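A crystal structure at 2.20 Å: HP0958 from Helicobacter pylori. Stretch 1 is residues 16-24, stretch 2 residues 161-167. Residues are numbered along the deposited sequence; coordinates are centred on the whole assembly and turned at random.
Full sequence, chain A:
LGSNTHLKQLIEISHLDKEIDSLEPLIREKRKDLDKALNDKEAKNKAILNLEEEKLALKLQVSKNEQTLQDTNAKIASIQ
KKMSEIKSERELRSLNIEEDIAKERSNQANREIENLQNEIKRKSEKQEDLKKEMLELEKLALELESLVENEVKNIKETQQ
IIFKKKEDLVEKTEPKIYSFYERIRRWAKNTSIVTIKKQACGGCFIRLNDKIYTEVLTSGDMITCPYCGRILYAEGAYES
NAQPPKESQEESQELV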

# COMPACT_ATOMS: atom_id res chain seq x y z
N LEU A 16 -8.77 -9.32 28.39
CA LEU A 16 -7.32 -9.12 28.31
C LEU A 16 -6.78 -9.48 26.93
O LEU A 16 -5.86 -8.83 26.44
CB LEU A 16 -6.58 -9.92 29.38
CG LEU A 16 -6.84 -9.60 30.86
CD1 LEU A 16 -6.04 -10.53 31.72
CD2 LEU A 16 -6.49 -8.17 31.21
N ASP A 17 -7.35 -10.49 26.28
CA ASP A 17 -7.01 -10.78 24.90
C ASP A 17 -7.35 -9.60 23.97
O ASP A 17 -6.54 -9.25 23.12
CB ASP A 17 -7.68 -12.06 24.41
CG ASP A 17 -6.93 -13.32 24.84
OD1 ASP A 17 -5.68 -13.30 24.95
OD2 ASP A 17 -7.60 -14.35 25.08
N LYS A 18 -8.53 -9.01 24.15
CA LYS A 18 -8.98 -7.85 23.37
C LYS A 18 -8.09 -6.66 23.61
O LYS A 18 -7.81 -5.90 22.67
CB LYS A 18 -10.43 -7.46 23.69
CG LYS A 18 -11.48 -8.46 23.27
CD LYS A 18 -12.85 -7.95 23.68
CE LYS A 18 -13.93 -9.01 23.48
NZ LYS A 18 -15.31 -8.45 23.65
N GLU A 19 -7.64 -6.47 24.85
CA GLU A 19 -6.69 -5.40 25.18
C GLU A 19 -5.41 -5.55 24.40
O GLU A 19 -4.97 -4.60 23.75
CB GLU A 19 -6.37 -5.37 26.68
CG GLU A 19 -7.43 -4.72 27.54
CD GLU A 19 -6.88 -4.18 28.86
OE1 GLU A 19 -6.25 -3.08 28.88
OE2 GLU A 19 -7.08 -4.85 29.89
N ILE A 20 -4.79 -6.72 24.48
CA ILE A 20 -3.59 -7.00 23.72
C ILE A 20 -3.79 -6.72 22.23
O ILE A 20 -2.97 -6.04 21.62
CB ILE A 20 -3.08 -8.44 23.93
CG1 ILE A 20 -2.63 -8.59 25.39
CG2 ILE A 20 -1.94 -8.75 22.93
CD1 ILE A 20 -2.26 -9.97 25.84
N ASP A 21 -4.90 -7.17 21.67
CA ASP A 21 -5.15 -6.98 20.24
C ASP A 21 -5.47 -5.56 19.80
O ASP A 21 -5.08 -5.17 18.71
CB ASP A 21 -6.27 -7.89 19.76
CG ASP A 21 -5.74 -9.19 19.19
OD1 ASP A 21 -5.24 -9.16 18.03
OD2 ASP A 21 -5.84 -10.22 19.90
N SER A 22 -6.22 -4.82 20.63
CA SER A 22 -6.78 -3.52 20.25
C SER A 22 -5.73 -2.41 20.39
O SER A 22 -5.96 -1.24 20.02
CB SER A 22 -8.03 -3.21 21.08
OG SER A 22 -7.69 -2.79 22.39
N LEU A 23 -4.58 -2.80 20.91
CA LEU A 23 -3.39 -1.98 20.94
C LEU A 23 -2.58 -2.07 19.68
O LEU A 23 -1.59 -1.33 19.50
CB LEU A 23 -2.52 -2.38 22.14
CG LEU A 23 -3.06 -1.88 23.49
CD1 LEU A 23 -2.34 -2.57 24.64
CD2 LEU A 23 -2.95 -0.34 23.64
N GLU A 24 -2.95 -2.98 18.79
CA GLU A 24 -2.27 -3.08 17.49
C GLU A 24 -2.54 -1.89 16.57
O GLU A 24 -1.61 -1.37 15.95
CB GLU A 24 -2.61 -4.39 16.79
CG GLU A 24 -1.93 -5.62 17.42
CD GLU A 24 -0.42 -5.43 17.60
OE1 GLU A 24 0.26 -4.98 16.64
OE2 GLU A 24 0.06 -5.74 18.72
N ILE A 161 2.75 -6.89 30.01
CA ILE A 161 2.05 -6.79 31.29
C ILE A 161 0.64 -7.38 31.17
O ILE A 161 0.25 -8.15 32.02
CB ILE A 161 2.01 -5.32 31.84
CG1 ILE A 161 3.40 -4.88 32.33
CG2 ILE A 161 0.98 -5.18 32.99
CD1 ILE A 161 3.67 -3.36 32.16
N ILE A 162 -0.11 -7.03 30.13
CA ILE A 162 -1.43 -7.64 29.93
C ILE A 162 -1.30 -9.19 29.82
O ILE A 162 -1.99 -9.91 30.53
CB ILE A 162 -2.23 -7.03 28.75
CG1 ILE A 162 -2.46 -5.51 28.98
CG2 ILE A 162 -3.58 -7.71 28.60
CD1 ILE A 162 -2.78 -4.69 27.69
N PHE A 163 -0.37 -9.69 29.01
CA PHE A 163 -0.18 -11.12 28.88
C PHE A 163 0.18 -11.80 30.22
O PHE A 163 -0.37 -12.83 30.56
CB PHE A 163 0.83 -11.48 27.79
CG PHE A 163 0.83 -12.94 27.44
CD1 PHE A 163 -0.13 -13.46 26.56
CD2 PHE A 163 1.75 -13.80 28.02
CE1 PHE A 163 -0.15 -14.81 26.27
CE2 PHE A 163 1.74 -15.17 27.73
CZ PHE A 163 0.79 -15.67 26.86
N LYS A 164 1.11 -11.21 30.97
CA LYS A 164 1.45 -11.69 32.31
C LYS A 164 0.20 -11.84 33.20
O LYS A 164 0.07 -12.83 33.93
CB LYS A 164 2.50 -10.76 32.94
CG LYS A 164 2.77 -10.94 34.42
CD LYS A 164 3.83 -12.00 34.71
CE LYS A 164 4.11 -12.06 36.21
NZ LYS A 164 4.21 -13.48 36.66
N LYS A 165 -0.73 -10.88 33.11
CA LYS A 165 -2.02 -10.94 33.83
C LYS A 165 -2.87 -12.10 33.33
O LYS A 165 -3.53 -12.77 34.12
CB LYS A 165 -2.84 -9.64 33.65
CG LYS A 165 -2.52 -8.50 34.64
CD LYS A 165 -3.29 -7.20 34.30
CE LYS A 165 -4.77 -7.22 34.74
NZ LYS A 165 -5.52 -5.99 34.32
N LYS A 166 -2.86 -12.31 32.01
CA LYS A 166 -3.57 -13.42 31.40
C LYS A 166 -3.04 -14.76 31.95
O LYS A 166 -3.84 -15.64 32.30
CB LYS A 166 -3.47 -13.38 29.87
CG LYS A 166 -4.34 -14.44 29.17
CD LYS A 166 -3.98 -14.62 27.69
CE LYS A 166 -4.72 -15.83 27.15
NZ LYS A 166 -4.83 -15.85 25.69
N GLU A 167 -1.71 -14.89 32.04
CA GLU A 167 -1.09 -16.10 32.57
C GLU A 167 -1.68 -16.39 33.95
O GLU A 167 -2.17 -17.50 34.20
CB GLU A 167 0.43 -15.95 32.67
CG GLU A 167 1.16 -15.84 31.34
CD GLU A 167 2.67 -15.67 31.48
OE1 GLU A 167 3.12 -14.81 32.26
OE2 GLU A 167 3.41 -16.41 30.81

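Two helices from distant parts of one chain pack here in nearly antiparallel fashion, their N-to-C directions 162° apart and their axes approaching to 9.4 Å. That spacing leaves room for branched aliphatic side chains between the backbones, and the contact, 448 Å² summed over both sides, is organised around one of them.

Ile 162 gives up more surface than any other residue, 110 Å², and points its CA-to-CB bond toward the first stretch. Its partners are Leu 16 and Ile 20, one helical turn apart, and Leu 23 beyond them, with Glu 19 beside them. CG2 of Ile 162 sits low against the opposing helix, 3.5 Å from CG1 of Ile 20, 3.8 Å from CB of Leu 16 and 3.3 Å from the backbone O of Leu 16. O of Leu 16 already accepts from N of Ile 20 at 3.1 Å, so the methyl packs against an oxygen that already has a hydrogen-bond donor. The other arm of Ile 162, with chi1 m and chi2 t, carries CD1 further along, to 3.7 Å from CD1 of Leu 23 and 3.8 Å from CB of Glu 19. The two arms of Ile 162 thus overlap at Glu 19, while CD1 alone reaches Leu 23, and even the glutamate contributes through its aliphatic part.

Leu 16, with 89 Å² covered, is the main counterpart from the first stretch. Its CA lies 6.3 Å from that of Ile 162, which sets the register of the pair. CD1 of Leu 16, in the m, t rotamer, reaches one turn further along the second helix, 3.8 Å from CB of Lys 165 and 3.7 Å from the backbone N of Lys 166. Ile 20 extends the apolar patch beside Ile 162: its CD1 comes within 4.0 Å of CB of Phe 163 and lies at the edge of the phenyl ring, near its plane, rather than over a face.

Lys 166, with 60 Å² covered, supplies the polar rule. All four of its chi angles are t, and the extended chain brings NZ to 2.8 Å from OD1 of Asp 17, a hydrogen bond within a salt bridge; a second, weak hydrogen bond runs from NZ to OD2 of Asp 17 at 3.2 Å. Although the CA-to-CB bond of Asp 17 points sideways, its carboxylate comes nearer and meets the lysine. Both residues are buried, so pairing the charges matters, and OD2 of Asp 17 has a further hydrogen bond elsewhere in the structure.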